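Local coordinates for protein extracellular invertase (Aspergillus kawachii, PDB 5XH8) that probably hydrolyses sucrose as a family 32 beta-fructofuranosidase and transfers its fructosyl group to build fructooligosaccharides such as 1-kestose, at residues 79-93 / 144-156. Numbering follows the deposited sequence.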
ATOM      1  N   LEU A  79     -29.357   1.975 -11.573  1.00 24.73           N
ATOM      2  CA  LEU A  79     -28.340   1.392 -12.427  1.00 25.22           C
ATOM      3  C   LEU A  79     -28.176  -0.045 -11.998  1.00 24.78           C
ATOM      4  O   LEU A  79     -28.246  -0.338 -10.805  1.00 24.60           O
ATOM      5  CB  LEU A  79     -27.029   2.181 -12.350  1.00 24.47           C
ATOM      6  CG  LEU A  79     -27.169   3.617 -12.868  1.00 26.36           C
ATOM      7  CD1 LEU A  79     -25.989   4.489 -12.449  1.00 26.85           C
ATOM      8  CD2 LEU A  79     -27.367   3.685 -14.381  1.00 27.05           C
ATOM      9  N   ASN A  80     -27.988  -0.946 -12.964  1.00 26.67           N
ATOM     10  CA  ASN A  80     -27.791  -2.392 -12.696  1.00 29.85           C
ATOM     11  C   ASN A  80     -28.853  -3.050 -11.874  1.00 30.48           C
ATOM     12  O   ASN A  80     -28.535  -3.983 -11.125  1.00 31.88           O
ATOM     13  CB  ASN A  80     -26.516  -2.658 -11.896  1.00 33.40           C
ATOM     14  CG  ASN A  80     -25.314  -2.041 -12.497  1.00 34.45           C
ATOM     15  OD1 ASN A  80     -24.491  -1.473 -11.793  1.00 40.01           O
ATOM     16  ND2 ASN A  80     -25.189  -2.155 -13.794  1.00 35.95           N
ATOM     17  N   GLN A  81     -30.079  -2.556 -11.952  1.00 29.97           N
ATOM     18  CA  GLN A  81     -31.162  -3.065 -11.126  1.00 34.05           C
ATOM     19  C   GLN A  81     -30.806  -3.064  -9.637  1.00 30.52           C
ATOM     20  O   GLN A  81     -31.278  -3.921  -8.884  1.00 29.37           O
ATOM     21  CB  GLN A  81     -31.562  -4.478 -11.585  1.00 39.67           C
ATOM     22  CG  GLN A  81     -31.676  -4.650 -13.097  1.00 45.56           C
ATOM     23  CD  GLN A  81     -31.922  -6.100 -13.465  1.00 52.18           C
ATOM     24  OE1 GLN A  81     -31.017  -6.796 -13.933  1.00 56.45           O
ATOM     25  NE2 GLN A  81     -33.135  -6.575 -13.206  1.00 53.00           N
ATOM     26  N   GLY A  82     -29.964  -2.096  -9.238  1.00 27.01           N
ATOM     27  CA  GLY A  82     -29.583  -1.904  -7.871  1.00 25.07           C
ATOM     28  C   GLY A  82     -28.303  -2.584  -7.469  1.00 22.86           C
ATOM     29  O   GLY A  82     -27.811  -2.293  -6.404  1.00 23.73           O
ATOM     30  N   ASN A  83     -27.768  -3.469  -8.305  1.00 23.13           N
ATOM     31  CA  ASN A  83     -26.510  -4.160  -8.024  1.00 25.14           C
ATOM     32  C   ASN A  83     -25.334  -3.171  -8.091  1.00 23.92           C
ATOM     33  O   ASN A  83     -25.366  -2.189  -8.842  1.00 21.70           O
ATOM     34  CB  ASN A  83     -26.274  -5.333  -8.980  1.00 27.56           C
ATOM     35  CG  ASN A  83     -27.355  -6.401  -8.870  1.00 31.12           C
ATOM     36  OD1 ASN A  83     -27.967  -6.791  -9.858  1.00 37.55           O
ATOM     37  ND2 ASN A  83     -27.632  -6.826  -7.677  1.00 32.17           N
ATOM     38  N   GLN A  84     -24.330  -3.449  -7.263  1.00 21.75           N
ATOM     39  CA  GLN A  84     -23.279  -2.492  -6.950  1.00 20.89           C
ATOM     40  C   GLN A  84     -22.457  -2.183  -8.212  1.00 21.00           C
ATOM     41  O   GLN A  84     -22.264  -3.054  -9.068  1.00 19.48           O
ATOM     42  CB  GLN A  84     -22.382  -3.035  -5.830  1.00 21.27           C
ATOM     43  CG  GLN A  84     -23.016  -3.044  -4.432  1.00 20.14           C
ATOM     44  CD  GLN A  84     -23.822  -4.299  -4.105  1.00 20.53           C
ATOM     45  OE1 GLN A  84     -24.255  -4.999  -4.992  1.00 20.13           O
ATOM     46  NE2 GLN A  84     -24.055  -4.557  -2.806  1.00 20.81           N
ATOM     47  N   VAL A  85     -22.018  -0.937  -8.329  1.00 20.94           N
ATOM     48  CA  VAL A  85     -21.159  -0.499  -9.436  1.00 21.59           C
ATOM     49  C   VAL A  85     -19.681  -0.797  -9.169  1.00 20.64           C
ATOM     50  O   VAL A  85     -18.834  -0.669 -10.069  1.00 20.77           O
ATOM     51  CB  VAL A  85     -21.385   1.003  -9.753  1.00 21.81           C
ATOM     52  CG1 VAL A  85     -22.865   1.270  -9.921  1.00 23.01           C
ATOM     53  CG2 VAL A  85     -20.813   1.929  -8.668  1.00 22.05           C
ATOM     54  N   ILE A  86     -19.369  -1.088  -7.914  1.00 18.57           N
ATOM     55  CA  ILE A  86     -18.033  -1.497  -7.498  1.00 19.22           C
ATOM     56  C   ILE A  86     -18.186  -2.340  -6.226  1.00 18.87           C
ATOM     57  O   ILE A  86     -18.993  -1.995  -5.366  1.00 17.71           O
ATOM     58  CB  ILE A  86     -17.074  -0.288  -7.299  1.00 19.29           C
ATOM     59  CG1 ILE A  86     -15.641  -0.742  -6.997  1.00 20.27           C
ATOM     60  CG2 ILE A  86     -17.578   0.695  -6.245  1.00 19.78           C
ATOM     61  CD1 ILE A  86     -14.632   0.407  -7.017  1.00 20.80           C
ATOM     62  N   VAL A  87     -17.396  -3.416  -6.127  1.00 19.34           N
ATOM     63  CA  VAL A  87     -17.467  -4.352  -5.026  1.00 19.49           C
ATOM     64  C   VAL A  87     -16.070  -4.619  -4.500  1.00 19.91           C
ATOM     65  O   VAL A  87     -15.101  -4.472  -5.238  1.00 19.21           O
ATOM     66  CB  VAL A  87     -18.153  -5.695  -5.439  1.00 21.50           C
ATOM     67  CG1 VAL A  87     -19.631  -5.479  -5.770  1.00 22.99           C
ATOM     68  CG2 VAL A  87     -17.458  -6.381  -6.613  1.00 22.30           C
ATOM     69  N   PRO A  88     -15.964  -5.077  -3.239  1.00 19.51           N
ATOM     70  CA  PRO A  88     -14.667  -5.493  -2.699  1.00 20.45           C
ATOM     71  C   PRO A  88     -14.149  -6.786  -3.320  1.00 20.37           C
ATOM     72  O   PRO A  88     -14.869  -7.424  -4.080  1.00 21.59           O
ATOM     73  CB  PRO A  88     -14.966  -5.700  -1.207  1.00 21.18           C
ATOM     74  CG  PRO A  88     -16.414  -6.059  -1.164  1.00 22.13           C
ATOM     75  CD  PRO A  88     -17.063  -5.284  -2.275  1.00 20.80           C
ATOM     76  N   GLY A  89     -12.925  -7.173  -2.977  1.00 20.10           N
ATOM     77  CA  GLY A  89     -12.323  -8.412  -3.480  1.00 20.47           C
ATOM     78  C   GLY A  89     -11.199  -8.175  -4.484  1.00 20.67           C
ATOM     79  O   GLY A  89     -10.660  -9.116  -4.993  1.00 20.34           O
ATOM     80  N   GLY A  90     -10.833  -6.924  -4.758  1.00 21.05           N
ATOM     81  CA  GLY A  90      -9.651  -6.626  -5.590  1.00 20.87           C
ATOM     82  C   GLY A  90      -8.355  -6.758  -4.811  1.00 20.52           C
ATOM     83  O   GLY A  90      -8.346  -7.052  -3.609  1.00 21.57           O
ATOM     84  N   ILE A  91      -7.262  -6.452  -5.492  1.00 20.33           N
ATOM     85  CA  ILE A  91      -5.947  -6.454  -4.902  1.00 21.22           C
ATOM     86  C   ILE A  91      -5.833  -5.373  -3.794  1.00 21.10           C
ATOM     87  O   ILE A  91      -5.231  -5.612  -2.717  1.00 20.02           O
ATOM     88  CB  ILE A  91      -4.874  -6.228  -5.985  1.00 22.39           C
ATOM     89  CG1 ILE A  91      -4.881  -7.379  -7.029  1.00 24.04           C
ATOM     90  CG2 ILE A  91      -3.499  -6.034  -5.372  1.00 21.73           C
ATOM     91  CD1 ILE A  91      -4.323  -8.691  -6.545  1.00 25.30           C
ATOM     92  N   ASN A  92      -6.390  -4.198  -4.060  1.00 20.22           N
ATOM     93  CA  ASN A  92      -6.265  -3.064  -3.113  1.00 20.22           C
ATOM     94  C   ASN A  92      -7.327  -3.075  -2.042  1.00 19.53           C
ATOM     95  O   ASN A  92      -7.120  -2.487  -0.965  1.00 19.70           O
ATOM     96  CB  ASN A  92      -6.335  -1.735  -3.828  1.00 21.22           C
ATOM     97  CG  ASN A  92      -5.281  -1.577  -4.922  1.00 23.11           C
ATOM     98  OD1 ASN A  92      -4.254  -2.283  -4.967  1.00 21.95           O
ATOM     99  ND2 ASN A  92      -5.532  -0.609  -5.803  1.00 21.79           N
ATOM    100  N   ASP A  93      -8.468  -3.703  -2.340  1.00 19.33           N
ATOM    101  CA  ASP A  93      -9.639  -3.691  -1.446  1.00 19.21           C
ATOM    102  C   ASP A  93     -10.174  -5.114  -1.196  1.00 19.58           C
ATOM    103  O   ASP A  93     -11.354  -5.381  -1.416  1.00 18.89           O
ATOM    104  CB  ASP A  93     -10.739  -2.770  -2.000  1.00 18.61           C
ATOM    105  CG  ASP A  93     -11.110  -3.061  -3.451  1.00 18.49           C
ATOM    106  OD1 ASP A  93     -10.655  -4.068  -4.029  1.00 18.19           O
ATOM    107  OD2 ASP A  93     -11.875  -2.249  -4.013  1.00 18.92           O
ATOM    108  N   GLY A 144     -21.094   4.741 -18.572  1.00 24.54           N
ATOM    109  CA  GLY A 144     -22.218   5.588 -18.146  1.00 25.18           C
ATOM    110  C   GLY A 144     -22.543   5.478 -16.655  1.00 25.86           C
ATOM    111  O   GLY A 144     -23.617   5.866 -16.236  1.00 24.56           O
ATOM    112  N   GLY A 145     -21.612   4.973 -15.849  1.00 23.57           N
ATOM    113  CA  GLY A 145     -21.784   4.927 -14.412  1.00 23.13           C
ATOM    114  C   GLY A 145     -22.343   3.663 -13.796  1.00 22.43           C
ATOM    115  O   GLY A 145     -22.512   3.604 -12.587  1.00 24.59           O
ATOM    116  N   SER A 146     -22.603   2.649 -14.607  1.00 24.48           N
ATOM    117  CA  SER A 146     -23.051   1.350 -14.120  1.00 23.30           C
ATOM    118  C   SER A 146     -21.941   0.510 -13.490  1.00 23.46           C
ATOM    119  O   SER A 146     -22.223  -0.287 -12.593  1.00 22.79           O
ATOM    120  CB  SER A 146     -23.740   0.571 -15.229  1.00 23.46           C
ATOM    121  OG  SER A 146     -24.997   1.161 -15.515  1.00 23.16           O
ATOM    122  N   ASN A 147     -20.709   0.670 -13.959  1.00 21.68           N
ATOM    123  CA  ASN A 147     -19.551  -0.037 -13.401  1.00 23.39           C
ATOM    124  C   ASN A 147     -18.381   0.918 -13.296  1.00 23.10           C
ATOM    125  O   ASN A 147     -18.040   1.584 -14.257  1.00 22.92           O
ATOM    126  CB  ASN A 147     -19.135  -1.225 -14.274  1.00 23.19           C
ATOM    127  CG  ASN A 147     -20.182  -2.296 -14.305  1.00 24.38           C
ATOM    128  OD1 ASN A 147     -20.239  -3.108 -13.407  1.00 25.29           O
ATOM    129  ND2 ASN A 147     -21.058  -2.275 -15.315  1.00 24.69           N
ATOM    130  N   PHE A 148     -17.787   0.986 -12.114  1.00 23.04           N
ATOM    131  CA  PHE A 148     -16.528   1.660 -11.925  1.00 23.06           C
ATOM    132  C   PHE A 148     -15.413   0.605 -11.907  1.00 23.67           C
ATOM    133  O   PHE A 148     -15.290  -0.148 -10.970  1.00 22.85           O
ATOM    134  CB  PHE A 148     -16.566   2.522 -10.660  1.00 22.67           C
ATOM    135  CG  PHE A 148     -17.238   3.845 -10.886  1.00 23.82           C
ATOM    136  CD1 PHE A 148     -18.632   3.930 -10.945  1.00 24.51           C
ATOM    137  CD2 PHE A 148     -16.490   4.981 -11.130  1.00 23.23           C
ATOM    138  CE1 PHE A 148     -19.262   5.138 -11.209  1.00 24.08           C
ATOM    139  CE2 PHE A 148     -17.104   6.194 -11.380  1.00 24.14           C
ATOM    140  CZ  PHE A 148     -18.498   6.275 -11.415  1.00 24.60           C
ATOM    141  N   THR A 149     -14.640   0.559 -12.987  1.00 22.54           N
ATOM    142  CA  THR A 149     -13.547  -0.375 -13.154  1.00 22.92           C
ATOM    143  C   THR A 149     -12.345   0.113 -12.375  1.00 22.45           C
ATOM    144  O   THR A 149     -11.830   1.212 -12.613  1.00 22.30           O
ATOM    145  CB  THR A 149     -13.137  -0.467 -14.630  1.00 23.94           C
ATOM    146  OG1 THR A 149     -14.317  -0.576 -15.421  1.00 25.73           O
ATOM    147  CG2 THR A 149     -12.207  -1.687 -14.876  1.00 23.06           C
ATOM    148  N   LYS A 150     -11.855  -0.729 -11.485  1.00 22.48           N
ATOM    149  CA  LYS A 150     -10.682  -0.372 -10.700  1.00 22.50           C
ATOM    150  C   LYS A 150      -9.474  -0.250 -11.605  1.00 21.92           C
ATOM    151  O   LYS A 150      -9.256  -1.105 -12.444  1.00 22.72           O
ATOM    152  CB  LYS A 150     -10.425  -1.419  -9.635  1.00 22.13           C
ATOM    153  CG  LYS A 150     -11.581  -1.529  -8.640  1.00 23.04           C
ATOM    154  CD  LYS A 150     -11.477  -2.814  -7.842  1.00 22.32           C
ATOM    155  CE  LYS A 150     -12.715  -3.054  -7.006  1.00 21.50           C
ATOM    156  NZ  LYS A 150     -12.551  -4.286  -6.192  1.00 20.74           N
ATOM    157  N   LEU A 151      -8.703   0.819 -11.453  1.00 23.06           N
ATOM    158  CA  LEU A 151      -7.431   0.901 -12.159  1.00 23.93           C
ATOM    159  C   LEU A 151      -6.538  -0.238 -11.663  1.00 24.27           C
ATOM    160  O   LEU A 151      -6.514  -0.547 -10.454  1.00 21.06           O
ATOM    161  CB  LEU A 151      -6.727   2.250 -11.918  1.00 25.50           C
ATOM    162  CG  LEU A 151      -7.381   3.526 -12.434  1.00 26.56           C
ATOM    163  CD1 LEU A 151      -6.334   4.629 -12.427  1.00 28.71           C
ATOM    164  CD2 LEU A 151      -7.987   3.363 -13.832  1.00 27.57           C
ATOM    165  N   ASP A 152      -5.826  -0.853 -12.605  1.00 23.31           N
ATOM    166  CA  ASP A 152      -5.005  -2.010 -12.349  1.00 25.34           C
ATOM    167  C   ASP A 152      -3.646  -1.571 -11.841  1.00 24.49           C
ATOM    168  O   ASP A 152      -2.631  -1.686 -12.506  1.00 25.05           O
ATOM    169  CB  ASP A 152      -4.912  -2.871 -13.615  1.00 28.19           C
ATOM    170  CG  ASP A 152      -4.394  -4.271 -13.338  1.00 31.89           C
ATOM    171  OD1 ASP A 152      -4.335  -4.700 -12.180  1.00 35.10           O
ATOM    172  OD2 ASP A 152      -4.034  -4.963 -14.296  1.00 33.52           O
ATOM    173  N   GLN A 153      -3.651  -1.084 -10.612  1.00 24.64           N
ATOM    174  CA  GLN A 153      -2.476  -0.581  -9.967  1.00 24.17           C
ATOM    175  C   GLN A 153      -2.801  -0.404  -8.487  1.00 24.02           C
ATOM    176  O   GLN A 153      -3.957  -0.503  -8.079  1.00 23.80           O
ATOM    177  CB  GLN A 153      -2.039   0.749 -10.577  1.00 23.86           C
ATOM    178  CG  GLN A 153      -3.095   1.838 -10.446  1.00 25.62           C
ATOM    179  CD  GLN A 153      -2.488   3.198 -10.459  1.00 25.51           C
ATOM    180  OE1 GLN A 153      -2.144   3.694 -11.505  1.00 28.23           O
ATOM    181  NE2 GLN A 153      -2.300   3.785  -9.294  1.00 25.82           N
ATOM    182  N   GLY A 154      -1.767  -0.116  -7.708  1.00 22.56           N
ATOM    183  CA  GLY A 154      -1.918   0.108  -6.285  1.00 23.10           C
ATOM    184  C   GLY A 154      -2.637   1.402  -5.955  1.00 23.62           C
ATOM    185  O   GLY A 154      -2.940   2.203  -6.854  1.00 23.34           O
ATOM    186  N   PRO A 155      -2.925   1.612  -4.656  1.00 22.20           N
ATOM    187  CA  PRO A 155      -3.544   2.850  -4.212  1.00 21.70           C
ATOM    188  C   PRO A 155      -2.706   4.093  -4.590  1.00 21.86           C
ATOM    189  O   PRO A 155      -1.462   4.052  -4.598  1.00 19.83           O
ATOM    190  CB  PRO A 155      -3.604   2.708  -2.693  1.00 21.99           C
ATOM    191  CG  PRO A 155      -2.595   1.645  -2.349  1.00 22.70           C
ATOM    192  CD  PRO A 155      -2.547   0.730  -3.535  1.00 21.84           C
ATOM    193  N   VAL A 156      -3.402   5.174  -4.902  1.00 21.38           N
ATOM    194  CA  VAL A 156      -2.745   6.451  -5.209  1.00 23.09           C
ATOM    195  C   VAL A 156      -2.372   7.198  -3.925  1.00 22.69           C
ATOM    196  O   VAL A 156      -1.469   8.053  -3.935  1.00 22.39           O
ATOM    197  CB  VAL A 156      -3.577   7.321  -6.171  1.00 22.95           C
ATOM    198  CG1 VAL A 156      -3.745   6.606  -7.501  1.00 24.12           C
ATOM    199  CG2 VAL A 156      -4.934   7.679  -5.611  1.00 24.00           C
TER
HETATM  200  O   HOH W   1     -27.422   0.089 -15.572  1.00 24.16           O
HETATM  201  O   HOH W   2     -19.552  -3.650 -10.831  1.00 48.78           O
HETATM  202  O   HOH W   3     -16.367  -2.438 -10.820  1.00 38.32           O
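L79 lays its CD1 methyl against the carbonyl oxygen of G145, while CD2 packs against the hydroxyl of S146. A water bridges that hydroxyl to the backbone N of N80. The two segments come nearest in backbone at V85, whose CA is 4.3 Å from the CA of N147. CG1 of V85 presses on the carbonyl oxygen of S146, CG2 lies 3.7 Å from CD1 of the F148 ring, and the two side chains run side by side, pointing the same way. F148 N donates to V85 O at 2.8 Å, a fairly straight bond (164° at the hydrogen). V85 and I86 form a classic beta bulge opposite I65, the first residue of strand 65-70. The contact thus joins two neighbouring blades of the GH32 beta-propeller: 79-93 is the connection leading from strand 77-78 into strand 96-103, the first strand of the next blade, and 144-156 carries that blade's outermost strand, 149-150. A chi1 of -174° swings CG1 of I86 away from the backbone N and across the lysine chain of K150, which it crosses at a slant, meeting CE at 3.7 Å. Extended beyond CG, the lysine reaches past it to V87, and NZ meets V87 O at 2.7 Å, almost in line with the C=O bond. N92 ND2 donates to Q153 O at 2.8 Å, in the carbonyl plane on a lone pair, while OD1 takes a hydrogen bond from Y120 of the second subunit and P155 CD packs against the amide. D93, coming from the opposite direction, forms a salt bridge with the ammonium of K150; NZ sits 2.9 Å from OD1 on its syn side, with a weaker bond to OD2, which Y115 also holds.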